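Local structure of surface layer protein (Geobacillus stearothermophilus, 4UJ7) at residues N52-V63 / V79-T90; A132-V140 / D181-N189. The protein probably self-assembles into the surface layer coating the bacterial cell and binds calcium ions, this chain being the piece that spans its domains 5 and 6. All coordinates share one frame; numbering follows the deposited sequence. Where two conformers were deposited one is given.

Contact 1: residues N52-V63 / V79-T90; sequences NVTSDKTETATV and VNGVAEGSTTIT
D56 meets two threonines of 85-90 with one carboxylate oxygen. In the conformer described, T88 OG1 donates to D56 OD2 over 2.6 Å from the anti side, somewhat out of the carboxylate plane, while T90 OG1 donates to D56 OD2 at 2.9 Å on its syn lone pair. One hydroxyl thus comes from the anti side and the other on the syn side, which should hold the carboxylate's rotation. K99 bonds to T90 OG1 and makes only a long, weak ion pair with D56.

Among the apolar groups, V63 and I89 reach tip to tip, I89 CD1 lying 3.8 Å from V63 CB. I89 CG1 is anti to its carbonyl carbon (chi1 -57°), and CD1 continues to a point where it also meets S55 CB. V102 packs against I89 from strand 96-105.

T60 O is gripped twice: V82 N (2.9 Å) and A83 N (3.1 Å) both approach from the same face of its carbonyl plane. Nearby, N80 ND2 donates to T62 OG1 at 3.2 Å, the hydroxyl lying 17° out of the N80 amide plane.

The second shell shapes the bend between the strands. S55 OG donates to A61 O at 2.7 Å and accepts from K57 N, an ST turn, and K57 O takes both T60 N and A61 N.

Two antiparallel ladders result, 52-55 with 85-90 and 61-63 with 79-81, the register shifting by two residues between them. They belong to different sheets, so both segments cross from one sheet to the other, as expected of the immunoglobulin-like beta sandwich of a BIG2 domain.

Contact 2: residues A132-V140 / D181-N189; sequences ANNDVQLKV and DTVYVITDN. With CA (calcium ion), chain C; CA (calcium ion), chain B.
K139 and D181 are brought together by torsions at both ends. CG of K139 lies anti to its carbonyl carbon (chi1 -84°), the chain runs extended to CE, and a bend at chi4 (-68°) turns NZ toward the neighbouring strand; CG of D181 stands opposite its backbone N (chi1 -178°) and projects across at about a right angle. NZ of K139 then forms a salt bridge to D181 OD1 at 2.7 Å, on the syn side but clearly out of the carboxylate plane. The same NZ donates to T182 O at 2.9 Å from above the carbonyl plane. D152 supplies a second anionic partner to K139, and D181 OD1 also pairs with K32. A methionine at K139 would probably leave D181 and D152 without this shared cation and T182 O without its side-chain donor.

Along the ladder, V136 pairs with I186 and L138 with Y184 as antiparallel hydrogen-bonded pairs; I186 N meets V136 O nearly straight at 2.8 Å. On the face they share, L138 CD1 passes obliquely by I186 CG1 at 4.0 Å, and L199 covers both side chains.

Beyond the ladder the turn carries metal ligands. N133 OD1 (2.3 Å) and D135 O (2.4 Å) bind one calcium ion, with D119, D120 and K122 completing the protein ligands. A second calcium ion takes N134 OD1 at 2.4 Å, together with D124, S126 and E129. Water also joins N134 O to D188 N across the segments. Ligands from three successive residues imply that the two ions probably hold the chain's conformation at 133-135, while the K139-D181 salt bridge, its lysine buried, is likely to tie the strands together at the other end.

Overall arrangement
Contact 1 closes along the chain before contact 2 opens, and the two lie in different BIG2 ranges, on opposite sides of the chain's centre. Their centres are 28 Å apart and their nearest atoms about 9 Å, so they do not touch. K32 relates them: its side chain is touched by N80 of contact 1, and its NZ makes a salt bridge with D181 of contact 2, so this lysine is one link between the two domains. The metal chemistry is one-sided. Contact 1 lies away from the calcium sites, whereas 132-140 supplies ligands to two ions, and the D188 side chain is about 9 Å from another.

Contact 1: residues N52-V63 / V79-T90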
loop_
_atom_site.group_PDB
_atom_site.type_symbol
_atom_site.label_atom_id
_atom_site.label_comp_id
_atom_site.label_asym_id
_atom_site.label_seq_id
_atom_site.Cartn_x
_atom_site.Cartn_y
_atom_site.Cartn_z
ATOM N N ASN A 52 0.988 -17.597 6.089
ATOM C CA ASN A 52 -0.273 -17.519 6.803
ATOM C C ASN A 52 -0.330 -16.283 7.643
ATOM O O ASN A 52 0.680 -15.864 8.225
ATOM C CB ASN A 52 -0.423 -18.706 7.732
ATOM C CG ASN A 52 -0.790 -19.929 6.995
ATOM O OD1 ASN A 52 -1.968 -20.089 6.579
ATOM N ND2 ASN A 52 0.196 -20.790 6.770
ATOM N N VAL A 53 -1.503 -15.677 7.697
ATOM C CA VAL A 53 -1.772 -14.539 8.565
ATOM C C VAL A 53 -2.998 -14.857 9.402
ATOM O O VAL A 53 -4.031 -15.318 8.876
ATOM C CB VAL A 53 -1.968 -13.187 7.808
ATOM C CG1 VAL A 53 -0.678 -12.798 7.100
ATOM C CG2 VAL A 53 -3.162 -13.242 6.845
ATOM N N THR A 54 -2.868 -14.622 10.698
ATOM C CA THR A 54 -3.940 -14.882 11.652
ATOM C C THR A 54 -3.995 -13.779 12.693
ATOM O O THR A 54 -2.961 -13.297 13.174
ATOM C CB THR A 54 -3.754 -16.222 12.405
ATOM O OG1 THR A 54 -2.468 -16.259 13.033
ATOM C CG2 THR A 54 -3.919 -17.418 11.479
ATOM N N SER A 55 -5.211 -13.372 13.026
ATOM C CA SER A 55 -5.446 -12.449 14.124
ATOM C C SER A 55 -5.691 -13.280 15.362
ATOM O O SER A 55 -6.442 -14.260 15.326
ATOM C CB SER A 55 -6.668 -11.587 13.862
ATOM O OG SER A 55 -6.990 -10.862 15.030
ATOM N N ASP A 56 -5.107 -12.860 16.465
ATOM C CA ASP A 56 -5.225 -13.640 17.664
ATOM C C ASP A 56 -6.465 -13.243 18.486
ATOM O O ASP A 56 -6.716 -13.815 19.546
ATOM C CB ASP A 56 -3.881 -13.628 18.396
ATOM C CG ASP A 56 -2.749 -14.186 17.509
ATOM O OD1 ASP A 56 -2.776 -15.397 17.198
ATOM O OD2 ASP A 56 -1.848 -13.425 17.091
ATOM N N LYS A 57 -7.256 -12.303 17.945
ATOM C CA LYS A 57 -8.571 -11.908 18.471
ATOM C C LYS A 57 -9.448 -11.304 17.346
ATOM O O LYS A 57 -9.458 -10.080 17.114
ATOM C CB LYS A 57 -8.398 -10.917 19.624
ATOM C CG LYS A 57 -9.096 -11.300 20.917
ATOM C CD LYS A 57 -8.625 -10.420 22.069
ATOM C CE LYS A 57 -8.833 -11.090 23.423
ATOM N NZ LYS A 57 -7.882 -12.220 23.646
ATOM N N THR A 58 -10.184 -12.163 16.644
ATOM C CA THR A 58 -10.974 -11.719 15.490
ATOM C C THR A 58 -12.123 -10.764 15.841
ATOM O O THR A 58 -12.593 -10.013 14.984
ATOM C CB THR A 58 -11.497 -12.895 14.635
ATOM O OG1 THR A 58 -12.220 -13.809 15.474
ATOM C CG2 THR A 58 -10.356 -13.634 13.947
ATOM N N GLU A 59 -12.578 -10.784 17.094
ATOM C CA GLU A 59 -13.598 -9.827 17.522
ATOM C C GLU A 59 -13.049 -8.395 17.571
ATOM O O GLU A 59 -13.819 -7.438 17.495
ATOM C CB GLU A 59 -14.249 -10.225 18.859
ATOM C CG GLU A 59 -13.412 -9.956 20.102
ATOM C CD GLU A 59 -12.553 -11.140 20.506
ATOM O OE1 GLU A 59 -12.194 -11.958 19.631
ATOM O OE2 GLU A 59 -12.234 -11.256 21.709
ATOM N N THR A 60 -11.719 -8.268 17.673
ATOM C CA THR A 60 -11.025 -6.975 17.683
ATOM C C THR A 60 -10.612 -6.551 16.271
ATOM O O THR A 60 -10.917 -5.438 15.852
ATOM C CB THR A 60 -9.801 -6.998 18.623
ATOM O OG1 THR A 60 -10.242 -7.294 19.958
ATOM C CG2 THR A 60 -9.082 -5.640 18.624
ATOM N N ALA A 61 -9.934 -7.450 15.556
ATOM C CA ALA A 61 -9.474 -7.169 14.189
ATOM C C ALA A 61 -9.430 -8.445 13.371
ATOM O O ALA A 61 -9.083 -9.499 13.884
ATOM C CB ALA A 61 -8.078 -6.535 14.194
ATOM N N THR A 62 -9.763 -8.331 12.089
ATOM C CA THR A 62 -9.560 -9.437 11.153
ATOM C C THR A 62 -8.456 -9.119 10.153
ATOM O O THR A 62 -8.045 -7.956 10.018
ATOM C CB THR A 62 -10.840 -9.816 10.391
ATOM O OG1 THR A 62 -11.300 -8.690 9.651
ATOM C CG2 THR A 62 -11.936 -10.255 11.360
ATOM N N VAL A 63 -7.985 -10.143 9.451
ATOM C CA VAL A 63 -6.801 -9.984 8.615
ATOM C C VAL A 63 -6.874 -10.831 7.349
ATOM O O VAL A 63 -7.494 -11.906 7.336
ATOM C CB VAL A 63 -5.520 -10.297 9.422
ATOM C CG1 VAL A 63 -5.421 -11.783 9.759
ATOM C CG2 VAL A 63 -4.275 -9.815 8.687
ATOM N N VAL A 79 -5.483 -5.291 7.472
ATOM C CA VAL A 79 -6.071 -5.433 8.799
ATOM C C VAL A 79 -7.360 -4.610 8.885
ATOM O O VAL A 79 -7.374 -3.421 8.570
ATOM C CB VAL A 79 -5.071 -5.010 9.923
ATOM C CG1 VAL A 79 -5.715 -5.091 11.310
ATOM C CG2 VAL A 79 -3.768 -5.812 9.845
ATOM N N ASN A 80 -8.453 -5.259 9.301
ATOM C CA ASN A 80 -9.756 -4.617 9.447
ATOM C C ASN A 80 -10.069 -4.392 10.916
ATOM O O ASN A 80 -10.097 -5.350 11.700
ATOM C CB ASN A 80 -10.832 -5.508 8.804
ATOM C CG ASN A 80 -10.504 -5.868 7.355
ATOM O OD1 ASN A 80 -10.524 -5.003 6.476
ATOM N ND2 ASN A 80 -10.204 -7.150 7.097
ATOM N N GLY A 81 -10.260 -3.129 11.297
ATOM C CA GLY A 81 -10.616 -2.777 12.680
ATOM C C GLY A 81 -12.089 -3.055 12.931
ATOM O O GLY A 81 -12.957 -2.403 12.350
ATOM N N VAL A 82 -12.358 -4.067 13.756
ATOM C CA VAL A 82 -13.742 -4.517 14.018
ATOM C C VAL A 82 -14.317 -3.915 15.306
ATOM O O VAL A 82 -15.437 -3.398 15.294
ATOM C CB VAL A 82 -13.831 -6.066 14.034
ATOM C CG1 VAL A 82 -15.213 -6.536 14.488
ATOM C CG2 VAL A 82 -13.500 -6.634 12.654
ATOM N N ALA A 83 -13.562 -3.990 16.399
ATOM C CA ALA A 83 -13.970 -3.391 17.684
ATOM C C ALA A 83 -12.777 -2.871 18.479
ATOM O O ALA A 83 -11.672 -3.407 18.383
ATOM C CB ALA A 83 -14.758 -4.400 18.515
ATOM N N GLU A 84 -13.003 -1.837 19.289
ATOM C CA GLU A 84 -11.929 -1.274 20.104
ATOM C C GLU A 84 -11.250 -2.342 20.955
ATOM O O GLU A 84 -11.912 -3.192 21.554
ATOM C CB GLU A 84 -12.439 -0.124 20.979
ATOM C CG GLU A 84 -12.975 1.052 20.180
ATOM C CD GLU A 84 -13.497 2.170 21.064
ATOM O OE1 GLU A 84 -12.825 2.497 22.065
ATOM O OE2 GLU A 84 -14.581 2.714 20.756
ATOM N N GLY A 85 -9.925 -2.299 20.985
ATOM C CA GLY A 85 -9.118 -3.278 21.694
ATOM C C GLY A 85 -7.741 -3.414 21.081
ATOM O O GLY A 85 -7.437 -2.774 20.074
ATOM N N SER A 86 -6.910 -4.235 21.709
ATOM C CA SER A 86 -5.584 -4.547 21.207
ATOM C C SER A 86 -5.451 -6.032 20.937
ATOM O O SER A 86 -6.058 -6.858 21.631
ATOM C CB SER A 86 -4.518 -4.106 22.209
ATOM O OG SER A 86 -4.509 -2.697 22.325
ATOM N N THR A 87 -4.659 -6.375 19.920
ATOM C CA THR A 87 -4.356 -7.769 19.611
ATOM C C THR A 87 -3.059 -7.870 18.806
ATOM O O THR A 87 -2.267 -6.932 18.794
ATOM C CB THR A 87 -5.545 -8.506 18.926
ATOM O OG1 THR A 87 -5.283 -9.913 18.905
ATOM C CG2 THR A 87 -5.798 -7.998 17.505
ATOM N N THR A 88 -2.820 -9.013 18.171
ATOM C CA THR A 88 -1.625 -9.209 17.356
ATOM C C THR A 88 -2.004 -9.956 16.067
ATOM O O THR A 88 -2.949 -10.769 16.081
ATOM C CB THR A 88 -0.496 -9.947 18.131
ATOM O OG1 THR A 88 -0.834 -11.318 18.322
ATOM C CG2 THR A 88 -0.260 -9.323 19.520
ATOM N N ILE A 89 -1.336 -9.628 14.964
ATOM C CA ILE A 89 -1.353 -10.421 13.730
ATOM C C ILE A 89 -0.109 -11.314 13.737
ATOM O O ILE A 89 1.032 -10.825 13.832
ATOM C CB ILE A 89 -1.310 -9.577 12.414
ATOM C CG1 ILE A 89 -2.451 -8.549 12.287
ATOM C CG2 ILE A 89 -1.292 -10.487 11.175
ATOM C CD1 ILE A 89 -3.841 -9.068 12.632
ATOM N N THR A 90 -0.320 -12.619 13.639
ATOM C CA THR A 90 0.787 -13.553 13.520
ATOM C C THR A 90 0.967 -13.913 12.055
ATOM O O THR A 90 0.029 -14.376 11.391
ATOM C CB THR A 90 0.569 -14.823 14.384
ATOM O OG1 THR A 90 0.456 -14.453 15.763
ATOM C CG2 THR A 90 1.721 -15.809 14.203
HETATM O O HOH W 1 -0.448 -17.300 11.115
HETATM O O HOH W 2 -12.423 -5.759 21.106
#

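Contact 2: residues A132-V140 / D181-N189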
loop_
_atom_site.group_PDB
_atom_site.type_symbol
_atom_site.label_atom_id
_atom_site.label_comp_id
_atom_site.label_asym_id
_atom_site.label_seq_id
_atom_site.Cartn_x
_atom_site.Cartn_y
_atom_site.Cartn_z
ATOM N N ALA A 132 3.861 -8.248 -15.502
ATOM C CA ALA A 132 3.435 -6.941 -16.028
ATOM C C ALA A 132 3.424 -5.902 -14.902
ATOM O O ALA A 132 3.012 -6.195 -13.789
ATOM C CB ALA A 132 2.071 -7.053 -16.675
ATOM N N ASN A 133 3.881 -4.685 -15.201
ATOM C CA ASN A 133 4.023 -3.647 -14.190
ATOM C C ASN A 133 3.583 -2.317 -14.780
ATOM O O ASN A 133 4.391 -1.409 -15.016
ATOM C CB ASN A 133 5.483 -3.584 -13.724
ATOM C CG ASN A 133 5.698 -2.636 -12.555
ATOM O OD1 ASN A 133 4.739 -2.148 -11.941
ATOM N ND2 ASN A 133 6.957 -2.339 -12.264
ATOM N N ASN A 134 2.281 -2.210 -15.026
ATOM C CA ASN A 134 1.775 -1.119 -15.859
ATOM C C ASN A 134 0.959 -0.066 -15.133
ATOM O O ASN A 134 0.311 0.786 -15.758
ATOM C CB ASN A 134 1.009 -1.707 -17.044
ATOM C CG ASN A 134 1.927 -2.446 -18.014
ATOM O OD1 ASN A 134 3.016 -1.970 -18.363
ATOM N ND2 ASN A 134 1.474 -3.612 -18.467
ATOM N N ASP A 135 1.000 -0.091 -13.811
ATOM C CA ASP A 135 0.313 0.949 -13.063
ATOM C C ASP A 135 0.997 1.338 -11.770
ATOM O O ASP A 135 1.991 0.716 -11.366
ATOM C CB ASP A 135 -1.193 0.617 -12.869
ATOM C CG ASP A 135 -1.470 -0.451 -11.799
ATOM O OD1 ASP A 135 -0.604 -0.789 -10.968
ATOM O OD2 ASP A 135 -2.619 -0.933 -11.772
ATOM N N VAL A 136 0.478 2.405 -11.169
ATOM C CA VAL A 136 0.698 2.714 -9.764
ATOM C C VAL A 136 -0.681 2.796 -9.149
ATOM O O VAL A 136 -1.636 3.226 -9.795
ATOM C CB VAL A 136 1.474 4.041 -9.574
ATOM C CG1 VAL A 136 1.517 4.468 -8.112
ATOM C CG2 VAL A 136 2.881 3.902 -10.145
ATOM N N GLN A 137 -0.783 2.360 -7.899
ATOM C CA GLN A 137 -2.031 2.414 -7.161
ATOM C C GLN A 137 -1.850 3.234 -5.905
ATOM O O GLN A 137 -0.923 2.986 -5.126
ATOM C CB GLN A 137 -2.455 1.008 -6.768
ATOM C CG GLN A 137 -3.059 0.219 -7.907
ATOM C CD GLN A 137 -3.670 -1.054 -7.387
ATOM O OE1 GLN A 137 -2.992 -1.869 -6.753
ATOM N NE2 GLN A 137 -4.956 -1.211 -7.605
ATOM N N LEU A 138 -2.737 4.207 -5.713
ATOM C CA LEU A 138 -2.651 5.144 -4.582
ATOM C C LEU A 138 -3.908 5.152 -3.732
ATOM O O LEU A 138 -5.022 5.019 -4.245
ATOM C CB LEU A 138 -2.442 6.579 -5.106
ATOM C CG LEU A 138 -1.222 6.801 -6.001
ATOM C CD1 LEU A 138 -1.262 8.217 -6.561
ATOM C CD2 LEU A 138 0.101 6.535 -5.284
ATOM N N LYS A 139 -3.717 5.302 -2.420
ATOM C CA LYS A 139 -4.814 5.675 -1.532
ATOM C C LYS A 139 -4.402 6.917 -0.742
ATOM O O LYS A 139 -3.214 7.209 -0.595
ATOM C CB LYS A 139 -5.190 4.527 -0.584
ATOM C CG LYS A 139 -6.146 3.513 -1.207
ATOM C CD LYS A 139 -6.436 2.398 -0.203
ATOM C CE LYS A 139 -7.517 1.469 -0.727
ATOM N NZ LYS A 139 -8.818 2.168 -0.785
ATOM N N VAL A 140 -5.398 7.657 -0.274
ATOM C CA VAL A 140 -5.143 8.784 0.615
ATOM C C VAL A 140 -5.919 8.564 1.913
ATOM O O VAL A 140 -7.134 8.389 1.880
ATOM C CB VAL A 140 -5.509 10.143 -0.028
ATOM C CG1 VAL A 140 -5.135 11.292 0.904
ATOM C CG2 VAL A 140 -4.779 10.328 -1.359
ATOM N N ASP A 181 -15.046 0.893 -2.119
ATOM C CA ASP A 181 -13.595 1.113 -1.974
ATOM C C ASP A 181 -13.011 1.774 -3.222
ATOM O O ASP A 181 -13.266 1.327 -4.346
ATOM C CB ASP A 181 -12.851 -0.197 -1.714
ATOM C CG ASP A 181 -11.354 0.013 -1.503
ATOM O OD1 ASP A 181 -10.973 0.520 -0.432
ATOM O OD2 ASP A 181 -10.558 -0.318 -2.412
ATOM N N THR A 182 -12.224 2.829 -3.025
ATOM C CA THR A 182 -11.647 3.578 -4.145
ATOM C C THR A 182 -10.115 3.498 -4.166
ATOM O O THR A 182 -9.463 3.714 -3.139
ATOM C CB THR A 182 -12.097 5.059 -4.080
ATOM O OG1 THR A 182 -13.526 5.117 -4.174
ATOM C CG2 THR A 182 -11.485 5.889 -5.211
ATOM N N VAL A 183 -9.553 3.186 -5.340
ATOM C CA VAL A 183 -8.097 3.269 -5.565
ATOM C C VAL A 183 -7.858 4.274 -6.693
ATOM O O VAL A 183 -8.602 4.282 -7.683
ATOM C CB VAL A 183 -7.511 1.885 -5.937
ATOM C CG1 VAL A 183 -6.025 1.966 -6.207
ATOM C CG2 VAL A 183 -7.798 0.878 -4.824
ATOM N N TYR A 184 -6.839 5.130 -6.559
ATOM C CA TYR A 184 -6.478 6.002 -7.677
ATOM C C TYR A 184 -5.423 5.264 -8.512
ATOM O O TYR A 184 -4.351 4.913 -8.000
ATOM C CB TYR A 184 -5.916 7.325 -7.153
ATOM C CG TYR A 184 -6.632 8.567 -7.652
ATOM C CD1 TYR A 184 -6.580 8.931 -9.001
ATOM C CD2 TYR A 184 -7.356 9.382 -6.770
ATOM C CE1 TYR A 184 -7.224 10.065 -9.472
ATOM C CE2 TYR A 184 -8.002 10.531 -7.229
ATOM C CZ TYR A 184 -7.934 10.870 -8.580
ATOM O OH TYR A 184 -8.571 12.004 -9.059
ATOM N N VAL A 185 -5.743 5.007 -9.774
ATOM C CA VAL A 185 -4.913 4.165 -10.632
ATOM C C VAL A 185 -4.207 5.053 -11.639
ATOM O O VAL A 185 -4.846 5.806 -12.387
ATOM C CB VAL A 185 -5.754 3.080 -11.321
ATOM C CG1 VAL A 185 -4.884 2.215 -12.226
ATOM C CG2 VAL A 185 -6.459 2.216 -10.281
ATOM N N ILE A 186 -2.882 4.948 -11.644
ATOM C CA ILE A 186 -2.033 5.753 -12.523
ATOM C C ILE A 186 -1.486 4.845 -13.633
ATOM O O ILE A 186 -0.932 3.777 -13.354
ATOM C CB ILE A 186 -0.845 6.367 -11.725
ATOM C CG1 ILE A 186 -1.281 6.921 -10.348
ATOM C CG2 ILE A 186 -0.151 7.432 -12.573
ATOM C CD1 ILE A 186 -2.384 7.956 -10.421
ATOM N N THR A 187 -1.629 5.265 -14.888
ATOM C CA THR A 187 -1.125 4.474 -16.022
ATOM C C THR A 187 -0.368 5.366 -17.000
ATOM O O THR A 187 -0.538 6.589 -16.994
ATOM C CB THR A 187 -2.275 3.790 -16.771
ATOM O OG1 THR A 187 -3.252 4.776 -17.125
ATOM C CG2 THR A 187 -2.933 2.675 -15.915
ATOM N N ASP A 188 0.478 4.757 -17.827
ATOM C CA ASP A 188 1.210 5.477 -18.885
ATOM C C ASP A 188 0.211 6.032 -19.897
ATOM O O ASP A 188 -0.784 5.391 -20.228
ATOM C CB ASP A 188 2.169 4.511 -19.575
ATOM C CG ASP A 188 3.115 5.194 -20.550
ATOM O OD1 ASP A 188 3.324 6.415 -20.456
ATOM O OD2 ASP A 188 3.714 4.457 -21.381
ATOM N N ASN A 189 0.493 7.244 -20.369
ATOM C CA ASN A 189 -0.255 7.859 -21.469
ATOM C C ASN A 189 0.709 8.454 -22.489
ATOM O O ASN A 189 0.763 9.666 -22.672
ATOM C CB ASN A 189 -1.174 8.960 -20.919
ATOM C CG ASN A 189 -2.093 9.544 -21.983
ATOM O OD1 ASN A 189 -2.461 8.866 -22.942
ATOM N ND2 ASN A 189 -2.474 10.805 -21.807
HETATM CA CA CA C . 3.714 -0.714 -10.476
HETATM CA CA CA B . 4.913 -2.648 -19.583
HETATM O O HOH W 3 0.618 1.936 -18.181
HETATM O O HOH W 4 3.647 -4.463 -20.531
HETATM O O HOH W 5 1.753 -2.088 -11.427
HETATM O O HOH W 6 3.531 -1.446 -21.145
HETATM O O HOH W 7 3.817 -2.761 -9.113
#